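Local coordinates for protein trichothecene 15-O-acetyltransferase TRI3 (Fusarium sporotrichioides, PDB 3FOT) that acetylates the 15-hydroxyl of trichothecene intermediates, a step in the biosynthesis of mycotoxins such as T-2 toxin, at residues A38-E43 and A49-Y54; S154-L159 and L187-I192; I306-Q311 and N392-Y397; A312-A317 and P434-D439. All coordinates share one frame; numbering follows the deposited sequence.

Interaction 1. Residues A38-E43 and A49-Y54; sequences AIVGLE and ALYDLY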
loop_
_atom_site.group_PDB
_atom_site.type_symbol
_atom_site.label_atom_id
_atom_site.label_comp_id
_atom_site.label_asym_id
_atom_site.label_seq_id
_atom_site.Cartn_x
_atom_site.Cartn_y
_atom_site.Cartn_z
ATOM N N ALA A 38 11.189 6.466 -6.717
ATOM C CA ALA A 38 11.356 7.239 -7.943
ATOM C C ALA A 38 10.169 7.045 -8.884
ATOM O O ALA A 38 9.822 7.953 -9.637
ATOM C CB ALA A 38 12.675 6.860 -8.615
ATOM N N ILE A 39 9.561 5.856 -8.849
ATOM C CA ILE A 39 8.367 5.595 -9.649
ATOM C C ILE A 39 7.206 6.468 -9.161
ATOM O O ILE A 39 6.640 7.262 -9.930
ATOM C CB ILE A 39 7.946 4.081 -9.618
ATOM C CG1 ILE A 39 9.028 3.205 -10.239
ATOM C CG2 ILE A 39 6.668 3.891 -10.439
ATOM C CD1 ILE A 39 8.823 1.698 -10.005
ATOM N N VAL A 40 6.865 6.343 -7.876
ATOM C CA VAL A 40 5.714 7.076 -7.345
ATOM C C VAL A 40 5.967 8.578 -7.223
ATOM O O VAL A 40 5.012 9.365 -7.187
ATOM C CB VAL A 40 5.188 6.477 -5.998
ATOM C CG1 VAL A 40 4.847 4.969 -6.196
ATOM C CG2 VAL A 40 6.229 6.615 -4.884
ATOM N N GLY A 41 7.246 8.943 -7.122
ATOM C CA GLY A 41 7.691 10.334 -7.067
ATOM C C GLY A 41 7.801 11.087 -8.388
ATOM O O GLY A 41 7.982 12.301 -8.363
ATOM N N LEU A 42 7.693 10.409 -9.537
ATOM C CA LEU A 42 7.754 11.117 -10.844
ATOM C C LEU A 42 6.900 12.377 -10.799
ATOM O O LEU A 42 5.706 12.323 -10.510
ATOM C CB LEU A 42 7.293 10.253 -12.003
ATOM C CG LEU A 42 8.156 9.057 -12.375
ATOM C CD1 LEU A 42 7.436 8.196 -13.427
ATOM C CD2 LEU A 42 9.484 9.561 -12.914
ATOM N N GLU A 43 7.541 13.521 -11.038
ATOM C CA GLU A 43 6.866 14.804 -10.826
ATOM C C GLU A 43 5.493 14.897 -11.489
ATOM O O GLU A 43 4.515 15.281 -10.839
ATOM C CB GLU A 43 7.778 15.972 -11.217
ATOM C CG GLU A 43 7.166 17.311 -10.851
ATOM C CD GLU A 43 8.090 18.463 -11.066
ATOM O OE1 GLU A 43 9.225 18.270 -11.571
ATOM O OE2 GLU A 43 7.653 19.566 -10.732
ATOM N N ALA A 49 -1.332 13.166 -7.991
ATOM C CA ALA A 49 -1.715 12.174 -6.975
ATOM C C ALA A 49 -1.934 10.781 -7.556
ATOM O O ALA A 49 -2.745 10.012 -7.027
ATOM C CB ALA A 49 -2.985 12.640 -6.229
ATOM N N LEU A 50 -1.200 10.450 -8.624
ATOM C CA LEU A 50 -1.493 9.253 -9.401
ATOM C C LEU A 50 -1.259 7.963 -8.631
ATOM O O LEU A 50 -1.896 6.978 -8.951
ATOM C CB LEU A 50 -0.740 9.217 -10.739
ATOM C CG LEU A 50 -1.107 10.290 -11.784
ATOM C CD1 LEU A 50 -0.563 9.857 -13.139
ATOM C CD2 LEU A 50 -2.610 10.535 -11.819
ATOM N N TYR A 51 -0.357 7.964 -7.649
ATOM C CA TYR A 51 -0.126 6.755 -6.818
ATOM C C TYR A 51 -0.483 6.924 -5.326
ATOM O O TYR A 51 0.013 6.163 -4.496
ATOM C CB TYR A 51 1.344 6.303 -6.871
ATOM C CG TYR A 51 1.849 5.842 -8.221
ATOM C CD1 TYR A 51 1.799 4.500 -8.573
ATOM C CD2 TYR A 51 2.397 6.744 -9.126
ATOM C CE1 TYR A 51 2.288 4.059 -9.810
ATOM C CE2 TYR A 51 2.891 6.324 -10.355
ATOM C CZ TYR A 51 2.825 4.980 -10.693
ATOM O OH TYR A 51 3.288 4.537 -11.924
ATOM N N ASP A 52 -1.319 7.904 -4.995
ATOM C CA ASP A 52 -1.601 8.235 -3.589
ATOM C C ASP A 52 -2.199 7.015 -2.870
ATOM O O ASP A 52 -2.963 6.240 -3.470
ATOM C CB ASP A 52 -2.582 9.412 -3.486
ATOM C CG ASP A 52 -1.903 10.782 -3.556
ATOM O OD1 ASP A 52 -0.755 10.902 -4.057
ATOM O OD2 ASP A 52 -2.529 11.773 -3.105
ATOM N N LEU A 53 -1.846 6.875 -1.596
ATOM C CA LEU A 53 -2.347 5.801 -0.731
ATOM C C LEU A 53 -3.517 6.314 0.072
ATOM O O LEU A 53 -3.474 7.437 0.576
ATOM C CB LEU A 53 -1.267 5.389 0.282
ATOM C CG LEU A 53 0.127 5.025 -0.200
ATOM C CD1 LEU A 53 1.066 4.924 0.992
ATOM C CD2 LEU A 53 -0.002 3.717 -0.921
ATOM N N TYR A 54 -4.571 5.511 0.184
ATOM C CA TYR A 54 -5.642 5.817 1.126
ATOM C C TYR A 54 -5.927 4.568 1.940
ATOM O O TYR A 54 -5.955 3.454 1.395
ATOM C CB TYR A 54 -6.926 6.184 0.409
ATOM C CG TYR A 54 -6.912 7.468 -0.374
ATOM C CD1 TYR A 54 -7.505 8.613 0.155
ATOM C CD2 TYR A 54 -6.351 7.529 -1.654
ATOM C CE1 TYR A 54 -7.556 9.794 -0.561
ATOM C CE2 TYR A 54 -6.393 8.724 -2.393
ATOM C CZ TYR A 54 -6.995 9.846 -1.828
ATOM O OH TYR A 54 -7.108 11.039 -2.488
HETATM O O HOH W 1 2.061 9.684 -6.981
#
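V40 lies over one face of the Y51 ring, and I39 meets the phenol end of the same side chain. The contact ties helix 36-41 to a helix-to-strand connection. A49, with positive phi, is the C-prime residue of a Schellman motif that ends the preceding short helix. A type I beta turn from A49 to D52 then leads toward strand 53-61, with Y51 as its third residue.

The apolar contacts all converge on Y51. V40 CG1 makes a CH-pi contact, 4.1 Å from the centroid of the Y51 ring and 28° off its normal. V40 CG1 is also 3.7 Å from Y51 CG. I39 uses its CG2 branch, 3.7 Å from Y51 OH. That branch is anti to the backbone N, while CG1 and CD1 lead away from Y51. I39 also packs on E417 and L421 of helix 406-423. Its side chain lies about 4 Å from that of H414, which binds 15-deacetylcalonectrin.

No direct hydrogen bond crosses the contact. Outside it, Y51 O is hydrogen-bonded to ND1 of H186, the first residue of the HXXXD sequence characteristic of the BAHD superfamily. One water bridges the two backbones: it donates to V40 O at 3.0 Å, accepts from Y51 N at 3.0 Å, and sits in plane at the edge of the Y51 ring.

Interaction 2. Residues S154-L159 and L187-I192; sequences SKSIEL and LFWDGI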
loop_
_atom_site.group_PDB
_atom_site.type_symbol
_atom_site.label_atom_id
_atom_site.label_comp_id
_atom_site.label_asym_id
_atom_site.label_seq_id
_atom_site.Cartn_x
_atom_site.Cartn_y
_atom_site.Cartn_z
ATOM N N SER A 154 0.367 15.683 -2.783
ATOM C CA SER A 154 -0.285 15.462 -1.499
ATOM C C SER A 154 0.674 15.521 -0.314
ATOM O O SER A 154 1.874 15.222 -0.414
ATOM C CB SER A 154 -1.011 14.122 -1.527
ATOM O OG SER A 154 -1.970 14.166 -2.583
ATOM N N LYS A 155 0.117 15.892 0.837
ATOM C CA LYS A 155 0.858 15.800 2.082
ATOM C C LYS A 155 1.284 14.357 2.384
ATOM O O LYS A 155 0.661 13.397 1.933
ATOM C CB LYS A 155 -0.023 16.289 3.222
ATOM C CG LYS A 155 -0.278 17.789 3.230
ATOM C CD LYS A 155 -1.014 18.109 4.527
ATOM C CE LYS A 155 -1.495 19.551 4.511
ATOM N NZ LYS A 155 -2.164 19.845 5.795
ATOM N N SER A 156 2.329 14.187 3.181
ATOM C CA SER A 156 2.729 12.835 3.543
ATOM C C SER A 156 1.578 12.059 4.195
ATOM O O SER A 156 1.366 10.875 3.890
ATOM C CB SER A 156 3.950 12.833 4.471
ATOM O OG SER A 156 4.233 11.504 4.888
ATOM N N ILE A 157 0.841 12.719 5.090
ATOM C CA ILE A 157 -0.369 12.088 5.643
ATOM C C ILE A 157 -1.361 13.133 6.158
ATOM O O ILE A 157 -0.973 14.180 6.726
ATOM C CB ILE A 157 -0.057 11.021 6.727
ATOM C CG1 ILE A 157 -1.281 10.112 6.942
ATOM C CG2 ILE A 157 0.442 11.663 8.019
ATOM C CD1 ILE A 157 -0.996 8.911 7.869
ATOM N N GLU A 158 -2.628 12.863 5.883
ATOM C CA GLU A 158 -3.720 13.600 6.495
ATOM C C GLU A 158 -4.806 12.606 6.898
ATOM O O GLU A 158 -4.875 11.504 6.346
ATOM C CB GLU A 158 -4.261 14.671 5.532
ATOM C CG GLU A 158 -4.790 14.181 4.177
ATOM C CD GLU A 158 -5.261 15.305 3.272
ATOM O OE1 GLU A 158 -5.269 16.482 3.739
ATOM O OE2 GLU A 158 -5.684 15.009 2.115
ATOM N N LEU A 159 -5.677 13.018 7.828
ATOM C CA LEU A 159 -6.778 12.162 8.331
ATOM C C LEU A 159 -8.078 12.923 8.211
ATOM O O LEU A 159 -8.103 14.140 8.472
ATOM C CB LEU A 159 -6.604 11.879 9.836
ATOM C CG LEU A 159 -5.717 10.752 10.341
ATOM C CD1 LEU A 159 -4.259 11.021 9.984
ATOM C CD2 LEU A 159 -5.863 10.570 11.860
ATOM N N LEU A 187 5.044 8.690 -1.918
ATOM C CA LEU A 187 6.505 8.848 -1.924
ATOM C C LEU A 187 7.132 8.424 -0.578
ATOM O O LEU A 187 8.232 7.870 -0.555
ATOM C CB LEU A 187 6.891 10.315 -2.250
ATOM C CG LEU A 187 8.374 10.655 -2.362
ATOM C CD1 LEU A 187 9.124 9.671 -3.325
ATOM C CD2 LEU A 187 8.514 12.114 -2.830
ATOM N N PHE A 188 6.444 8.708 0.535
ATOM C CA PHE A 188 7.090 8.660 1.862
ATOM C C PHE A 188 6.895 7.342 2.616
ATOM O O PHE A 188 7.378 7.174 3.767
ATOM C CB PHE A 188 6.604 9.843 2.725
ATOM C CG PHE A 188 6.691 11.172 2.013
ATOM C CD1 PHE A 188 7.921 11.760 1.721
ATOM C CD2 PHE A 188 5.544 11.813 1.593
ATOM C CE1 PHE A 188 7.962 12.986 1.037
ATOM C CE2 PHE A 188 5.586 13.021 0.918
ATOM C CZ PHE A 188 6.786 13.613 0.636
ATOM N N TRP A 189 6.201 6.415 1.964
ATOM C CA TRP A 189 5.818 5.143 2.586
ATOM C C TRP A 189 5.684 4.042 1.574
ATOM O O TRP A 189 5.386 4.295 0.420
ATOM C CB TRP A 189 4.414 5.249 3.196
ATOM C CG TRP A 189 4.053 6.530 3.889
ATOM C CD1 TRP A 189 3.463 7.640 3.319
ATOM C CD2 TRP A 189 4.186 6.818 5.279
ATOM N NE1 TRP A 189 3.229 8.591 4.281
ATOM C CE2 TRP A 189 3.664 8.117 5.489
ATOM C CE3 TRP A 189 4.703 6.105 6.386
ATOM C CZ2 TRP A 189 3.634 8.722 6.753
ATOM C CZ3 TRP A 189 4.680 6.717 7.641
ATOM C CH2 TRP A 189 4.146 8.004 7.814
ATOM N N ASP A 190 5.790 2.791 2.015
ATOM C CA ASP A 190 5.079 1.767 1.251
ATOM C C ASP A 190 3.816 1.386 2.024
ATOM O O ASP A 190 3.548 1.950 3.091
ATOM C CB ASP A 190 5.959 0.557 0.906
ATOM C CG ASP A 190 6.602 -0.077 2.100
ATOM O OD1 ASP A 190 6.150 0.153 3.235
ATOM O OD2 ASP A 190 7.549 -0.871 1.883
ATOM N N GLY A 191 3.027 0.460 1.500
ATOM C CA GLY A 191 1.813 0.041 2.219
ATOM C C GLY A 191 2.036 -0.430 3.631
ATOM O O GLY A 191 1.199 -0.202 4.503
ATOM N N ILE A 192 3.175 -1.087 3.870
ATOM C CA ILE A 192 3.534 -1.574 5.199
ATOM C C ILE A 192 3.798 -0.411 6.146
ATOM O O ILE A 192 3.264 -0.373 7.258
ATOM C CB ILE A 192 4.754 -2.509 5.102
ATOM C CG1 ILE A 192 4.320 -3.733 4.283
ATOM C CG2 ILE A 192 5.339 -2.832 6.519
ATOM C CD1 ILE A 192 5.268 -4.821 4.220
#
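S156 fits against two aromatic side chains, F188 and W189, and this is the tight part of the contact. S156 CB is 3.4 Å from F188 CD2, approaching the ring obliquely. The S156 carbonyl takes the one clear hydrogen bond across the contact: W189 NE1 donates to S156 O at 3.0 Å, with an N-H...O angle of 159°. The acceptor lies near the indole plane, at the ring edge. The donor, however, stands above the carbonyl plane of S156, 45° out of it. S156 O has a second partner in S184 OG. The serine hydroxyl is also close to the indole, with S156 OG 3.4 Å from W189 CZ2. Being anti to the backbone N (chi1 175°), OG projects toward this aromatic pair, and it is hydrogen-bonded to E91 O. F188 CB sits over one face of the W189 ring, offset toward its rim, 3.8 Å above the plane.

L187 to D190 are the last four residues of the HXXXD motif of the BAHD superfamily. D190 turns to other work: OD1 caps G193 N at the start of helix 191-205, and OD2 forms a salt bridge with R342.

The looser part begins at I157. I157 CB comes no nearer than 4.3 Å to W189 CZ2, at an oblique angle to the ring, and the residue also packs on F197. On the solvent side, K155 is exposed and its side chain starts off away from segment 187-192.

Interaction 3. Residues I306-Q311 and N392-Y397; sequences ISHLTQ and NIKKSY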
loop_
_atom_site.group_PDB
_atom_site.type_symbol
_atom_site.label_atom_id
_atom_site.label_comp_id
_atom_site.label_asym_id
_atom_site.label_seq_id
_atom_site.Cartn_x
_atom_site.Cartn_y
_atom_site.Cartn_z
ATOM N N ILE A 306 -2.761 -18.257 0.775
ATOM C CA ILE A 306 -3.901 -17.707 0.068
ATOM C C ILE A 306 -3.478 -16.662 -0.974
ATOM O O ILE A 306 -4.171 -16.478 -1.967
ATOM C CB ILE A 306 -4.939 -17.153 1.082
ATOM C CG1 ILE A 306 -6.251 -16.776 0.404
ATOM C CG2 ILE A 306 -4.366 -16.010 1.929
ATOM C CD1 ILE A 306 -7.428 -16.592 1.399
ATOM N N SER A 307 -2.339 -15.993 -0.769
ATOM C CA SER A 307 -1.829 -15.062 -1.794
ATOM C C SER A 307 -1.438 -15.795 -3.101
ATOM O O SER A 307 -1.696 -15.297 -4.216
ATOM C CB SER A 307 -0.615 -14.308 -1.261
ATOM O OG SER A 307 -1.015 -13.312 -0.367
ATOM N N HIS A 308 -0.807 -16.962 -2.966
ATOM C CA HIS A 308 -0.516 -17.810 -4.133
ATOM C C HIS A 308 -1.815 -18.190 -4.823
ATOM O O HIS A 308 -1.939 -18.092 -6.042
ATOM C CB HIS A 308 0.214 -19.092 -3.729
ATOM C CG HIS A 308 1.573 -18.859 -3.153
ATOM N ND1 HIS A 308 2.013 -19.496 -2.016
ATOM C CD2 HIS A 308 2.594 -18.071 -3.564
ATOM C CE1 HIS A 308 3.251 -19.120 -1.752
ATOM N NE2 HIS A 308 3.628 -18.250 -2.673
ATOM N N LEU A 309 -2.781 -18.635 -4.029
ATOM C CA LEU A 309 -4.065 -19.081 -4.574
ATOM C C LEU A 309 -4.775 -17.943 -5.294
ATOM O O LEU A 309 -5.378 -18.147 -6.344
ATOM C CB LEU A 309 -4.960 -19.637 -3.469
ATOM C CG LEU A 309 -6.287 -20.148 -4.057
ATOM C CD1 LEU A 309 -6.042 -21.400 -4.930
ATOM C CD2 LEU A 309 -7.326 -20.435 -2.982
ATOM N N THR A 310 -4.721 -16.747 -4.709
ATOM C CA THR A 310 -5.336 -15.597 -5.358
ATOM C C THR A 310 -4.678 -15.321 -6.719
ATOM O O THR A 310 -5.355 -15.065 -7.708
ATOM C CB THR A 310 -5.315 -14.333 -4.460
ATOM O OG1 THR A 310 -5.942 -14.652 -3.215
ATOM C CG2 THR A 310 -6.078 -13.199 -5.101
ATOM N N GLN A 311 -3.356 -15.346 -6.751
ATOM C CA GLN A 311 -2.654 -15.139 -8.015
ATOM C C GLN A 311 -3.038 -16.210 -9.061
ATOM O O GLN A 311 -3.179 -15.907 -10.257
ATOM C CB GLN A 311 -1.137 -15.084 -7.772
ATOM C CG GLN A 311 -0.297 -14.983 -9.051
ATOM C CD GLN A 311 -0.428 -13.653 -9.767
ATOM O OE1 GLN A 311 0.440 -12.773 -9.610
ATOM N NE2 GLN A 311 -1.490 -13.500 -10.574
ATOM N N ASN A 392 3.593 -23.335 -9.856
ATOM C CA ASN A 392 4.299 -22.446 -10.802
ATOM C C ASN A 392 4.606 -21.083 -10.155
ATOM O O ASN A 392 5.723 -20.560 -10.249
ATOM C CB ASN A 392 3.463 -22.191 -12.068
ATOM C CG ASN A 392 3.593 -23.286 -13.138
ATOM O OD1 ASN A 392 4.392 -23.167 -14.052
ATOM N ND2 ASN A 392 2.771 -24.323 -13.049
ATOM N N ILE A 393 3.602 -20.500 -9.506
ATOM C CA ILE A 393 3.767 -19.220 -8.812
ATOM C C ILE A 393 4.829 -19.293 -7.709
ATOM O O ILE A 393 5.748 -18.465 -7.662
ATOM C CB ILE A 393 2.414 -18.713 -8.252
ATOM C CG1 ILE A 393 1.467 -18.400 -9.403
ATOM C CG2 ILE A 393 2.587 -17.434 -7.339
ATOM C CD1 ILE A 393 -0.012 -18.566 -9.033
ATOM N N LYS A 394 4.714 -20.282 -6.830
ATOM C CA LYS A 394 5.654 -20.391 -5.721
ATOM C C LYS A 394 7.069 -20.633 -6.229
ATOM O O LYS A 394 8.009 -20.019 -5.726
ATOM C CB LYS A 394 5.222 -21.486 -4.754
ATOM C CG LYS A 394 6.197 -21.731 -3.604
ATOM C CD LYS A 394 5.640 -22.751 -2.645
ATOM C CE LYS A 394 6.544 -22.943 -1.434
ATOM N NZ LYS A 394 6.832 -21.645 -0.733
ATOM N N LYS A 395 7.207 -21.499 -7.235
ATOM C CA LYS A 395 8.504 -21.798 -7.850
ATOM C C LYS A 395 9.136 -20.536 -8.448
ATOM O O LYS A 395 10.333 -20.296 -8.240
ATOM C CB LYS A 395 8.369 -22.929 -8.884
ATOM C CG LYS A 395 9.575 -23.116 -9.810
ATOM N N SER A 396 8.336 -19.736 -9.164
ATOM C CA SER A 396 8.755 -18.429 -9.685
ATOM C C SER A 396 9.315 -17.525 -8.603
ATOM O O SER A 396 10.402 -16.953 -8.756
ATOM C CB SER A 396 7.571 -17.682 -10.329
ATOM O OG SER A 396 7.100 -18.314 -11.477
ATOM N N TYR A 397 8.546 -17.345 -7.534
ATOM C CA TYR A 397 8.960 -16.470 -6.450
ATOM C C TYR A 397 10.304 -16.919 -5.898
ATOM O O TYR A 397 11.198 -16.095 -5.696
ATOM C CB TYR A 397 7.880 -16.371 -5.368
ATOM C CG TYR A 397 6.879 -15.275 -5.672
ATOM C CD1 TYR A 397 5.543 -15.564 -5.950
ATOM C CD2 TYR A 397 7.286 -13.940 -5.710
ATOM C CE1 TYR A 397 4.628 -14.541 -6.234
ATOM C CE2 TYR A 397 6.391 -12.922 -5.993
ATOM C CZ TYR A 397 5.068 -13.224 -6.258
ATOM O OH TYR A 397 4.216 -12.184 -6.541
HETATM O O HOH W 2 1.823 -13.109 -7.214
#
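H308, I393 and Q311 carry most of this helix-to-helix contact. The axes of helix segments 306-311 and 392-397 pass 9.9 Å apart at 114°, steeply crossed. I393 is the central piece. I393 CD1 reaches helix 306-321 and lies 3.6 Å from both H308 O and Q311 CG. I393 CG2 is 3.8 Å from H308 CD2, where the two side chains run past each other in opposite directions. K394 CB covers one face of the H308 ring, toward the rim. H308 ND1 is hydrogen-bonded to T305 N, which helps fix the ring. Q311 CG, anti to the backbone N (chi1 175°), packs against I393; the bend at chi2 (69°) then turns the amide aside. There a water donates to Q311 OE1 at 2.8 Å and is also hydrogen-bonded to Y397 OH at 2.7 Å. Y397 OH has a further partner in T337 OG1.

No hydrogen bond joins the two segments directly; they meet by van der Waals contact and through this water. K394 NZ is hydrogen-bonded to G303 O and makes a cation-pi contact with F304. K394 NZ also lies 5.1 Å from H308 NE2, so its charge would probably disfavour protonation of the histidine.

Interaction 4. Residues A312-A317 and P434-D439; sequences AAIVLA and PLFISD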
loop_
_atom_site.group_PDB
_atom_site.type_symbol
_atom_site.label_atom_id
_atom_site.label_comp_id
_atom_site.label_asym_id
_atom_site.label_seq_id
_atom_site.Cartn_x
_atom_site.Cartn_y
_atom_site.Cartn_z
ATOM N N ALA A 312 -3.188 -17.456 -8.604
ATOM C CA ALA A 312 -3.655 -18.548 -9.448
ATOM C C ALA A 312 -5.059 -18.255 -10.028
ATOM O O ALA A 312 -5.308 -18.427 -11.234
ATOM C CB ALA A 312 -3.658 -19.845 -8.638
ATOM N N ALA A 313 -5.967 -17.806 -9.161
ATOM C CA ALA A 313 -7.348 -17.551 -9.539
ATOM C C ALA A 313 -7.442 -16.373 -10.530
ATOM O O ALA A 313 -8.260 -16.381 -11.475
ATOM C CB ALA A 313 -8.181 -17.292 -8.276
ATOM N N ILE A 314 -6.571 -15.387 -10.325
ATOM C CA ILE A 314 -6.436 -14.260 -11.251
ATOM C C ILE A 314 -6.134 -14.745 -12.669
ATOM O O ILE A 314 -6.758 -14.300 -13.645
ATOM C CB ILE A 314 -5.374 -13.256 -10.735
ATOM C CG1 ILE A 314 -5.995 -12.492 -9.549
ATOM C CG2 ILE A 314 -4.881 -12.318 -11.851
ATOM C CD1 ILE A 314 -4.971 -11.701 -8.695
ATOM N N VAL A 315 -5.170 -15.659 -12.754
ATOM C CA VAL A 315 -4.750 -16.249 -14.036
ATOM C C VAL A 315 -5.849 -17.101 -14.654
ATOM O O VAL A 315 -6.191 -16.910 -15.831
ATOM C CB VAL A 315 -3.402 -16.978 -13.885
ATOM C CG1 VAL A 315 -3.056 -17.778 -15.142
ATOM C CG2 VAL A 315 -2.320 -15.924 -13.651
ATOM N N LEU A 316 -6.473 -17.973 -13.860
ATOM C CA LEU A 316 -7.595 -18.779 -14.392
ATOM C C LEU A 316 -8.757 -17.902 -14.857
ATOM O O LEU A 316 -9.376 -18.177 -15.898
ATOM C CB LEU A 316 -8.092 -19.824 -13.370
ATOM C CG LEU A 316 -7.435 -21.229 -13.464
ATOM C CD1 LEU A 316 -5.928 -21.184 -13.361
ATOM C CD2 LEU A 316 -7.984 -22.167 -12.392
ATOM N N ALA A 317 -9.047 -16.836 -14.105
ATOM C CA ALA A 317 -10.122 -15.902 -14.486
ATOM C C ALA A 317 -9.751 -15.177 -15.791
ATOM O O ALA A 317 -10.596 -14.936 -16.650
ATOM C CB ALA A 317 -10.388 -14.882 -13.352
ATOM N N PRO A 434 -3.747 -8.070 -15.687
ATOM C CA PRO A 434 -3.910 -7.700 -14.290
ATOM C C PRO A 434 -2.632 -7.924 -13.476
ATOM O O PRO A 434 -1.820 -8.828 -13.767
ATOM C CB PRO A 434 -5.055 -8.609 -13.821
ATOM C CG PRO A 434 -5.813 -8.897 -15.105
ATOM C CD PRO A 434 -4.749 -9.068 -16.106
ATOM N N LEU A 435 -2.466 -7.097 -12.448
ATOM C CA LEU A 435 -1.348 -7.228 -11.536
ATOM C C LEU A 435 -1.882 -7.584 -10.146
ATOM O O LEU A 435 -2.894 -7.040 -9.715
ATOM C CB LEU A 435 -0.556 -5.917 -11.465
ATOM C CG LEU A 435 0.656 -5.924 -10.501
ATOM C CD1 LEU A 435 1.789 -6.806 -11.044
ATOM C CD2 LEU A 435 1.139 -4.506 -10.257
ATOM N N PHE A 436 -1.205 -8.506 -9.469
ATOM C CA PHE A 436 -1.565 -8.852 -8.091
ATOM C C PHE A 436 -0.620 -8.223 -7.068
ATOM O O PHE A 436 0.608 -8.291 -7.216
ATOM C CB PHE A 436 -1.558 -10.374 -7.920
ATOM C CG PHE A 436 -1.855 -10.819 -6.518
ATOM C CD1 PHE A 436 -3.114 -10.579 -5.951
ATOM C CD2 PHE A 436 -0.880 -11.460 -5.758
ATOM C CE1 PHE A 436 -3.401 -10.980 -4.625
ATOM C CE2 PHE A 436 -1.165 -11.864 -4.435
ATOM C CZ PHE A 436 -2.437 -11.616 -3.884
ATOM N N ILE A 437 -1.216 -7.623 -6.032
ATOM C CA ILE A 437 -0.475 -7.069 -4.913
ATOM C C ILE A 437 -1.036 -7.675 -3.634
ATOM O O ILE A 437 -2.234 -7.559 -3.366
ATOM C CB ILE A 437 -0.574 -5.522 -4.839
ATOM C CG1 ILE A 437 -0.200 -4.876 -6.175
ATOM C CG2 ILE A 437 0.326 -5.027 -3.725
ATOM C CD1 ILE A 437 -1.419 -4.401 -7.004
ATOM N N SER A 438 -0.191 -8.364 -2.873
ATOM C CA SER A 438 -0.610 -8.875 -1.579
ATOM C C SER A 438 -0.265 -7.876 -0.461
ATOM O O SER A 438 0.906 -7.501 -0.275
ATOM C CB SER A 438 0.039 -10.229 -1.305
ATOM O OG SER A 438 -0.415 -10.737 -0.065
ATOM N N ASP A 439 -1.292 -7.443 0.268
ATOM C CA ASP A 439 -1.121 -6.544 1.418
ATOM C C ASP A 439 -0.995 -7.305 2.755
ATOM O O ASP A 439 -0.589 -6.722 3.773
ATOM C CB ASP A 439 -2.286 -5.560 1.498
ATOM C CG ASP A 439 -2.266 -4.515 0.390
ATOM O OD1 ASP A 439 -1.172 -4.026 0.035
ATOM O OD2 ASP A 439 -3.360 -4.156 -0.109
#
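Within 312-317 the contact is made by I314: CD1 meets F436 of strand 435-441, and CG2 meets P434 just before it.

The aromatic contact is the closer one. I314 CD1 is 3.5 Å from F436 CD1 and 3.7 Å from F436 CB, so the methyl sits at the base of the ring, approaching it obliquely. The two side chains cross at about a right angle. F436 CG is anti to the backbone N (chi1 177°), and the ring runs on past I314 to touch T310 and Q311 on the same helix. The backbone N of S438 lies over one face of the ring.

The aliphatic contact is lighter. I314 CG2 is 4.2 Å from P434 CB. P434 also packs on L318, further along helix 306-321, and on Y506 of helix 500-516.

No hydrogen bond crosses between the segments. The polar backbone of the strand is engaged laterally instead, with L435 and I437 both bonded to I478 of strand 477-483. Strand 435-441 is an outermost strand of a four-stranded mixed sheet. The arrangement is a helix packed on a sheet face through large apolar side chains, as in the layered alpha/beta domains of the BAHD superfamily.

How the interactions relate
Interactions 1 and 2 adjoin: S154 OG probably hydrogen-bonds to D52 OD2, V40 packs on L187, and both contacts reach the six-stranded sheet. Interactions 3 and 4 share helix 306-321 and also touch, through a probable hydrogen bond between S307 OG and S438 OG and through I393 against the start of segment 312-317. The two pairs are separate, with centres 22 to 28 Å apart. Interactions 2 and 4 are buried, while 1 and 3 are partly buried and each includes a bridging water. Chemistry does not simply follow burial. Interaction 2 alone has a direct hydrogen bond across its segments, donated from within the HXXXD motif; interaction 4 is wholly apolar. Interaction 1 lies nearest the substrate-binding H414.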